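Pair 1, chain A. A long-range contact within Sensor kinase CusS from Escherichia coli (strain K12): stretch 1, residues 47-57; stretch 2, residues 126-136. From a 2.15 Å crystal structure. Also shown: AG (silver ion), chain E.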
# COMPACT_ATOMS: atom_id res chain seq x y z
N SER A 47 7.44 4.07 0.79
CA SER A 47 8.28 4.04 -0.41
C SER A 47 7.81 5.00 -1.51
O SER A 47 8.62 5.45 -2.33
CB SER A 47 8.34 2.62 -0.98
OG SER A 47 7.14 2.29 -1.65
N ASN A 48 6.50 5.27 -1.56
CA ASN A 48 5.88 6.02 -2.66
C ASN A 48 4.88 7.12 -2.23
O ASN A 48 4.06 7.56 -3.04
CB ASN A 48 5.20 5.02 -3.60
CG ASN A 48 4.02 4.29 -2.95
OD1 ASN A 48 3.93 4.20 -1.72
ND2 ASN A 48 3.12 3.78 -3.77
N VAL A 49 4.96 7.55 -0.97
CA VAL A 49 4.04 8.54 -0.42
C VAL A 49 4.82 9.61 0.34
O VAL A 49 5.73 9.29 1.11
CB VAL A 49 2.99 7.89 0.51
CG1 VAL A 49 2.14 8.93 1.23
CG2 VAL A 49 2.10 6.94 -0.28
N LEU A 50 4.46 10.87 0.11
CA LEU A 50 4.96 12.00 0.89
C LEU A 50 3.78 12.63 1.59
O LEU A 50 2.68 12.69 1.03
CB LEU A 50 5.63 13.04 -0.00
CG LEU A 50 6.90 12.60 -0.72
CD1 LEU A 50 7.31 13.67 -1.73
CD2 LEU A 50 8.03 12.32 0.26
N ILE A 51 3.99 13.10 2.82
CA ILE A 51 2.96 13.82 3.55
C ILE A 51 3.52 15.11 4.15
O ILE A 51 4.73 15.24 4.36
CB ILE A 51 2.26 12.95 4.63
CG1 ILE A 51 3.13 12.76 5.89
CG2 ILE A 51 1.85 11.59 4.06
CD1 ILE A 51 2.77 13.68 7.04
N SER A 52 2.62 16.05 4.42
CA SER A 52 2.94 17.27 5.14
C SER A 52 1.79 17.63 6.06
O SER A 52 0.63 17.61 5.65
CB SER A 52 3.20 18.42 4.16
OG SER A 52 3.57 19.60 4.87
N LEU A 53 2.12 17.95 7.31
CA LEU A 53 1.14 18.31 8.32
C LEU A 53 1.31 19.79 8.65
O LEU A 53 2.38 20.22 9.10
CB LEU A 53 1.33 17.45 9.56
CG LEU A 53 0.19 17.45 10.59
CD1 LEU A 53 -1.05 16.78 10.03
CD2 LEU A 53 0.64 16.77 11.87
N ALA A 54 0.25 20.57 8.41
CA ALA A 54 0.24 22.00 8.70
C ALA A 54 -0.54 22.26 9.98
O ALA A 54 -1.49 21.53 10.29
CB ALA A 54 -0.40 22.76 7.54
N ASP A 55 -0.14 23.29 10.73
CA ASP A 55 -0.81 23.67 11.97
C ASP A 55 -1.99 24.61 11.70
O ASP A 55 -2.30 24.91 10.54
CB ASP A 55 0.19 24.26 12.99
CG ASP A 55 0.74 25.64 12.60
OD1 ASP A 55 0.37 26.20 11.54
OD2 ASP A 55 1.56 26.16 13.37
N SER A 56 -2.65 25.07 12.77
CA SER A 56 -3.77 26.03 12.69
C SER A 56 -3.50 27.28 11.84
O SER A 56 -4.40 27.75 11.14
CB SER A 56 -4.17 26.45 14.11
OG SER A 56 -5.12 27.50 14.10
N GLN A 57 -2.27 27.80 11.89
CA GLN A 57 -1.89 29.01 11.14
C GLN A 57 -1.37 28.72 9.72
O GLN A 57 -0.91 29.63 9.03
CB GLN A 57 -0.85 29.82 11.92
CG GLN A 57 -1.38 30.50 13.17
CD GLN A 57 -1.55 29.56 14.35
OE1 GLN A 57 -2.66 29.36 14.84
NE2 GLN A 57 -0.45 28.97 14.81
N PRO A 126 -10.54 21.12 13.82
CA PRO A 126 -9.31 20.32 13.95
C PRO A 126 -8.04 21.17 13.86
O PRO A 126 -7.97 22.10 13.06
CB PRO A 126 -9.39 19.34 12.78
CG PRO A 126 -10.85 19.24 12.47
CD PRO A 126 -11.38 20.62 12.71
N ILE A 127 -7.06 20.85 14.70
CA ILE A 127 -5.81 21.64 14.79
C ILE A 127 -4.87 21.50 13.59
O ILE A 127 -4.03 22.38 13.39
CB ILE A 127 -5.02 21.36 16.10
CG1 ILE A 127 -4.57 19.89 16.21
CG2 ILE A 127 -5.84 21.78 17.32
CD1 ILE A 127 -3.71 19.61 17.42
N TYR A 128 -4.99 20.42 12.82
CA TYR A 128 -4.09 20.18 11.68
C TYR A 128 -4.81 20.14 10.33
O TYR A 128 -6.01 19.89 10.26
CB TYR A 128 -3.35 18.85 11.83
CG TYR A 128 -2.53 18.67 13.09
CD1 TYR A 128 -1.57 19.62 13.46
CD2 TYR A 128 -2.67 17.52 13.87
CE1 TYR A 128 -0.80 19.44 14.61
CE2 TYR A 128 -1.90 17.34 15.01
CZ TYR A 128 -0.97 18.29 15.38
OH TYR A 128 -0.21 18.09 16.51
N THR A 129 -4.04 20.38 9.27
CA THR A 129 -4.43 20.03 7.91
C THR A 129 -3.37 19.07 7.39
O THR A 129 -2.20 19.44 7.30
CB THR A 129 -4.53 21.26 6.99
OG1 THR A 129 -5.48 22.17 7.54
CG2 THR A 129 -4.99 20.86 5.58
N LEU A 130 -3.78 17.84 7.09
CA LEU A 130 -2.89 16.81 6.57
C LEU A 130 -2.90 16.84 5.04
O LEU A 130 -3.97 16.79 4.44
CB LEU A 130 -3.34 15.43 7.05
CG LEU A 130 -2.58 14.20 6.55
CD1 LEU A 130 -1.10 14.26 6.92
CD2 LEU A 130 -3.22 12.94 7.09
N TYR A 131 -1.72 16.92 4.43
CA TYR A 131 -1.54 16.83 2.98
C TYR A 131 -0.88 15.49 2.67
O TYR A 131 0.11 15.13 3.31
CB TYR A 131 -0.66 17.97 2.48
CG TYR A 131 -1.27 19.34 2.63
CD1 TYR A 131 -1.26 19.99 3.86
CD2 TYR A 131 -1.84 20.00 1.54
CE1 TYR A 131 -1.82 21.25 4.01
CE2 TYR A 131 -2.41 21.26 1.68
CZ TYR A 131 -2.39 21.88 2.91
OH TYR A 131 -2.94 23.14 3.06
N ILE A 132 -1.44 14.76 1.69
CA ILE A 132 -0.97 13.42 1.32
C ILE A 132 -0.69 13.42 -0.18
O ILE A 132 -1.57 13.78 -0.96
CB ILE A 132 -2.03 12.33 1.61
CG1 ILE A 132 -2.55 12.44 3.05
CG2 ILE A 132 -1.45 10.94 1.35
CD1 ILE A 132 -3.80 11.62 3.31
N ALA A 133 0.51 12.98 -0.58
CA ALA A 133 0.90 12.89 -1.99
C ALA A 133 1.32 11.45 -2.33
O ALA A 133 2.22 10.91 -1.70
CB ALA A 133 2.04 13.85 -2.28
N LEU A 134 0.66 10.86 -3.33
CA LEU A 134 0.96 9.50 -3.81
C LEU A 134 1.65 9.57 -5.17
O LEU A 134 1.21 10.31 -6.05
CB LEU A 134 -0.33 8.68 -3.92
CG LEU A 134 -0.23 7.26 -4.50
CD1 LEU A 134 0.58 6.36 -3.58
CD2 LEU A 134 -1.61 6.67 -4.74
N SER A 135 2.70 8.78 -5.34
CA SER A 135 3.47 8.77 -6.59
C SER A 135 2.66 8.23 -7.77
O SER A 135 2.04 7.17 -7.66
CB SER A 135 4.74 7.93 -6.45
OG SER A 135 5.39 7.78 -7.71
N ILE A 136 2.68 8.96 -8.88
CA ILE A 136 1.99 8.56 -10.11
C ILE A 136 2.95 8.35 -11.28
O ILE A 136 2.51 8.24 -12.43
CB ILE A 136 0.88 9.57 -10.49
CG1 ILE A 136 1.45 10.94 -10.91
CG2 ILE A 136 -0.08 9.75 -9.32
CD1 ILE A 136 0.41 11.89 -11.47
AG AG E . 9.45 7.53 -3.42
O HOH W 1 -3.96 24.04 8.35
O HOH W 2 -2.34 23.95 15.18

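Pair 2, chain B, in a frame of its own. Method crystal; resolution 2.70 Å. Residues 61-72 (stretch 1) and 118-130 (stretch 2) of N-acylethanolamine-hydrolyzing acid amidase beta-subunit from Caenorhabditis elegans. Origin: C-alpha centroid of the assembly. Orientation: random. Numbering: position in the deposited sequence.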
# COMPACT_ATOMS: atom_id res chain seq x y z
N PRO B 61 12.55 9.04 0.23
CA PRO B 61 13.31 9.49 -0.95
C PRO B 61 14.81 9.30 -0.78
O PRO B 61 15.38 9.61 0.26
CB PRO B 61 12.92 10.97 -1.08
CG PRO B 61 12.37 11.35 0.26
CD PRO B 61 11.73 10.12 0.80
N GLY B 62 15.43 8.75 -1.82
CA GLY B 62 16.85 8.49 -1.82
C GLY B 62 17.28 7.22 -1.12
O GLY B 62 18.44 6.83 -1.24
N GLU B 63 16.38 6.55 -0.40
CA GLU B 63 16.77 5.42 0.44
C GLU B 63 16.04 4.14 0.06
O GLU B 63 16.70 3.14 -0.27
CB GLU B 63 16.54 5.77 1.92
CG GLU B 63 17.34 7.00 2.37
CD GLU B 63 18.85 6.75 2.41
OE1 GLU B 63 19.28 5.59 2.25
OE2 GLU B 63 19.60 7.73 2.60
N TYR B 64 14.72 4.11 0.12
CA TYR B 64 13.99 2.89 -0.22
C TYR B 64 12.53 3.23 -0.49
O TYR B 64 12.03 4.30 -0.12
CB TYR B 64 14.07 1.86 0.91
CG TYR B 64 13.43 2.32 2.20
CD1 TYR B 64 12.12 1.96 2.50
CD2 TYR B 64 14.12 3.10 3.11
CE1 TYR B 64 11.52 2.37 3.68
CE2 TYR B 64 13.53 3.51 4.29
CZ TYR B 64 12.23 3.15 4.57
OH TYR B 64 11.65 3.56 5.74
N SER B 65 11.85 2.28 -1.13
CA SER B 65 10.42 2.36 -1.36
C SER B 65 9.78 1.04 -0.92
O SER B 65 10.43 -0.00 -0.86
CB SER B 65 10.09 2.66 -2.83
OG SER B 65 10.64 1.68 -3.69
N VAL B 66 8.49 1.11 -0.60
CA VAL B 66 7.78 -0.04 -0.05
C VAL B 66 6.36 -0.06 -0.60
O VAL B 66 5.76 0.98 -0.86
CB VAL B 66 7.76 -0.02 1.49
CG1 VAL B 66 7.11 1.24 2.00
CG2 VAL B 66 7.04 -1.24 2.03
N SER B 67 5.84 -1.27 -0.81
CA SER B 67 4.44 -1.49 -1.14
C SER B 67 3.97 -2.78 -0.46
O SER B 67 4.72 -3.75 -0.34
CB SER B 67 4.21 -1.59 -2.65
OG SER B 67 4.75 -2.79 -3.19
N LEU B 68 2.71 -2.78 -0.04
CA LEU B 68 2.13 -3.92 0.67
C LEU B 68 1.02 -4.54 -0.17
O LEU B 68 0.13 -3.84 -0.65
CB LEU B 68 1.59 -3.52 2.04
CG LEU B 68 1.03 -4.67 2.87
CD1 LEU B 68 1.52 -4.59 4.30
CD2 LEU B 68 -0.49 -4.65 2.81
N ASN B 69 1.09 -5.86 -0.35
CA ASN B 69 0.03 -6.64 -0.97
C ASN B 69 -0.68 -7.47 0.09
O ASN B 69 -0.02 -8.14 0.90
CB ASN B 69 0.58 -7.56 -2.06
CG ASN B 69 1.20 -6.80 -3.22
OD1 ASN B 69 1.39 -5.58 -3.15
ND2 ASN B 69 1.52 -7.52 -4.29
N ALA B 70 -2.00 -7.43 0.09
CA ALA B 70 -2.75 -8.32 0.96
C ALA B 70 -2.52 -9.76 0.51
O ALA B 70 -2.28 -10.03 -0.66
CB ALA B 70 -4.23 -7.98 0.92
N ARG B 71 -2.57 -10.67 1.48
CA ARG B 71 -2.31 -12.08 1.23
C ARG B 71 -3.56 -12.86 1.61
O ARG B 71 -3.97 -12.83 2.78
CB ARG B 71 -1.10 -12.56 2.03
CG ARG B 71 -0.52 -13.88 1.57
CD ARG B 71 0.72 -14.19 2.39
NE ARG B 71 1.35 -15.45 2.00
CZ ARG B 71 2.38 -15.99 2.64
NH1 ARG B 71 2.89 -15.38 3.70
NH2 ARG B 71 2.89 -17.13 2.22
N TYR B 72 -4.15 -13.54 0.63
CA TYR B 72 -5.38 -14.28 0.82
C TYR B 72 -5.11 -15.76 0.62
O TYR B 72 -4.71 -16.19 -0.47
CB TYR B 72 -6.47 -13.81 -0.14
CG TYR B 72 -6.70 -12.32 -0.13
CD1 TYR B 72 -7.23 -11.70 1.00
CD2 TYR B 72 -6.40 -11.54 -1.24
CE1 TYR B 72 -7.45 -10.33 1.02
CE2 TYR B 72 -6.61 -10.17 -1.22
CZ TYR B 72 -7.14 -9.57 -0.09
OH TYR B 72 -7.36 -8.21 -0.05
N LEU B 118 3.04 -10.48 15.83
CA LEU B 118 1.76 -10.57 15.15
C LEU B 118 1.67 -9.53 14.05
O LEU B 118 1.84 -8.33 14.29
CB LEU B 118 0.61 -10.40 16.15
CG LEU B 118 0.20 -11.63 16.97
CD1 LEU B 118 -0.89 -11.25 17.95
CD2 LEU B 118 -0.26 -12.79 16.09
N PHE B 119 1.42 -9.99 12.83
CA PHE B 119 1.24 -9.09 11.70
C PHE B 119 0.32 -9.75 10.70
O PHE B 119 0.40 -10.96 10.47
CB PHE B 119 2.58 -8.73 11.05
CG PHE B 119 2.52 -7.49 10.22
CD1 PHE B 119 2.67 -6.25 10.81
CD2 PHE B 119 2.31 -7.57 8.85
CE1 PHE B 119 2.61 -5.10 10.04
CE2 PHE B 119 2.25 -6.43 8.07
CZ PHE B 119 2.40 -5.19 8.66
N SER B 120 -0.57 -8.96 10.12
CA SER B 120 -1.55 -9.50 9.20
C SER B 120 -0.83 -10.14 8.01
O SER B 120 0.14 -9.56 7.49
CB SER B 120 -2.48 -8.39 8.72
OG SER B 120 -3.58 -8.92 7.99
N PRO B 121 -1.23 -11.34 7.58
CA PRO B 121 -0.55 -11.96 6.44
C PRO B 121 -0.59 -11.05 5.22
O PRO B 121 -1.62 -10.46 4.89
CB PRO B 121 -1.35 -13.25 6.22
CG PRO B 121 -1.96 -13.55 7.53
CD PRO B 121 -2.27 -12.22 8.14
N SER B 122 0.55 -10.93 4.56
CA SER B 122 0.70 -9.97 3.48
C SER B 122 2.06 -10.19 2.83
O SER B 122 2.88 -10.98 3.32
CB SER B 122 0.56 -8.53 3.99
OG SER B 122 1.45 -8.30 5.06
N TYR B 123 2.28 -9.49 1.73
CA TYR B 123 3.59 -9.42 1.09
C TYR B 123 4.05 -7.98 1.15
O TYR B 123 3.37 -7.08 0.63
CB TYR B 123 3.53 -9.89 -0.36
CG TYR B 123 3.19 -11.35 -0.54
CD1 TYR B 123 4.11 -12.34 -0.20
CD2 TYR B 123 1.98 -11.74 -1.09
CE1 TYR B 123 3.81 -13.68 -0.38
CE2 TYR B 123 1.68 -13.08 -1.28
CZ TYR B 123 2.60 -14.04 -0.92
OH TYR B 123 2.30 -15.37 -1.11
N ILE B 124 5.22 -7.76 1.75
CA ILE B 124 5.84 -6.44 1.81
C ILE B 124 7.01 -6.45 0.83
O ILE B 124 7.95 -7.24 0.99
CB ILE B 124 6.30 -6.10 3.24
CG1 ILE B 124 5.11 -6.12 4.19
CG2 ILE B 124 6.98 -4.74 3.25
CD1 ILE B 124 5.46 -5.94 5.65
N ILE B 125 6.93 -5.59 -0.18
CA ILE B 125 7.94 -5.50 -1.23
C ILE B 125 8.73 -4.23 -0.99
O ILE B 125 8.16 -3.13 -0.94
CB ILE B 125 7.31 -5.51 -2.63
CG1 ILE B 125 6.62 -6.85 -2.91
CG2 ILE B 125 8.35 -5.21 -3.69
CD1 ILE B 125 5.20 -6.96 -2.40
N VAL B 126 10.05 -4.37 -0.85
CA VAL B 126 10.93 -3.26 -0.53
C VAL B 126 12.00 -3.16 -1.60
O VAL B 126 12.57 -4.17 -2.03
CB VAL B 126 11.57 -3.44 0.87
CG1 VAL B 126 12.26 -2.15 1.31
CG2 VAL B 126 10.53 -3.87 1.89
N ALA B 127 12.28 -1.93 -2.04
CA ALA B 127 13.29 -1.66 -3.05
C ALA B 127 14.31 -0.67 -2.50
O ALA B 127 13.94 0.30 -1.82
CB ALA B 127 12.65 -1.10 -4.32
N GLY B 128 15.58 -0.90 -2.80
CA GLY B 128 16.65 -0.07 -2.28
C GLY B 128 17.46 0.63 -3.35
O GLY B 128 16.93 1.00 -4.40
N ILE B 129 18.75 0.83 -3.08
CA ILE B 129 19.61 1.61 -3.96
C ILE B 129 20.89 0.83 -4.27
O ILE B 129 21.46 0.97 -5.36
CB ILE B 129 19.93 2.97 -3.33
CG1 ILE B 129 20.66 2.79 -2.00
CG2 ILE B 129 18.64 3.78 -3.16
CD1 ILE B 129 20.93 4.08 -1.24
N LYS B 130 21.34 0.00 -3.33
CA LYS B 130 22.56 -0.76 -3.52
C LYS B 130 22.25 -2.09 -4.22
O LYS B 130 21.11 -2.36 -4.61
CB LYS B 130 23.27 -0.99 -2.18
CG LYS B 130 23.87 0.28 -1.60
CD LYS B 130 24.12 0.18 -0.10
CE LYS B 130 24.93 -1.05 0.27
NZ LYS B 130 25.09 -1.18 1.74

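Pair 1 and pair 2 are each two neighbouring antiparallel strands, and 14 central residues superpose with an RMSD of 0.3 Å. The strand axes approach to 4.7 Å in pair 1 and 4.6 Å in pair 2, with N-to-C directions at 166° and 163°. The hydrogen-bonded rungs coincide: Leu A50 with Ala A133 matches Ser B65 with Ala B127, Ser A52 with Tyr A131 matches Ser B67 with Ile B125, and Ala A54 with Thr A129 matches Asn B69 with Tyr B123. Each rung has two N-H...O bonds; at the middle one, Tyr A131 N to Ser A52 O is 2.7 Å and Ile B125 N to Ser B67 O is 2.9 Å. Because the backbone makes these bonds, the side chains can vary.

On one face, Ile A51 and Val B66 fall together, their side-chain centres 0.4 Å apart. Both are beta-branched and suit an extended chain. Their cross-strand neighbours, Ile A132 and Val B126, are matched as well; the methyls meet at 4.3 Å (Ile A51 CG2 to Ile A132 CG2) and 4.4 Å (Val B66 CG2 to Val B126 CG2). Diagonally, Ile A51 CD1 reaches Leu A130 CD1 at 3.9 Å, while the shorter valine brings Val B66 CG2 to Ile B124 CG2 at 3.7 Å.

Leu A53 and Leu B68 also match, and both touch the matched residue across the strands: Leu A53 CD1 lies 4.0 Å from Leu A130 CB, and Leu B68 CD1 3.9 Å from Ile B124 CG1. Pair 1 adds the ring of Tyr A128, with Leu A53 CD2 3.8 Å from its centroid in a CH-pi contact. The matched Ser B122 has no ring; Leu B68 CD1 lies 3.8 Å from Ser B122 OG. At the other end, Val A49 and the larger Tyr B64 make the same diagonal contact, Val A49 CG1 to Ile A132 CG2 at 4.1 Å and Tyr B64 CD1 to Val B126 CG1 at 4.3 Å. Pair 1 alone adds Val A49 CG2 to Leu A134 CD1 at 3.7 Å, because the matched Gly B128 has no side chain.

On the opposite face, Ala A133 and Ala B127 are small residues beside different partners: Leu A50 CB lies 4.3 Å from Ala A133 CB, and Ser B65 OG 3.5 Å from Ala B127 CB. Ser A52 and Ser B67 are both buried, and each hydroxyl is satisfied elsewhere in the structure. Small Ala A54 sits at the edge of the Tyr A131 ring, CB to CE1 at 4.1 Å; in pair 2, Asn B69 CG lies 4.1 Å from Ile B125 CD1, its polar end satisfied elsewhere. Thr A129, small and beta-branched, stands beside Ala A54, Thr A129 CB to Ala A54 CB at 4.4 Å. The matched Tyr B123 stands beside Asn B69, Tyr B123 CB to Asn B69 CB at 4.1 Å, and its larger ring takes Arg B71 CD over one face, 4.1 Å from the Tyr B123 ring centroid.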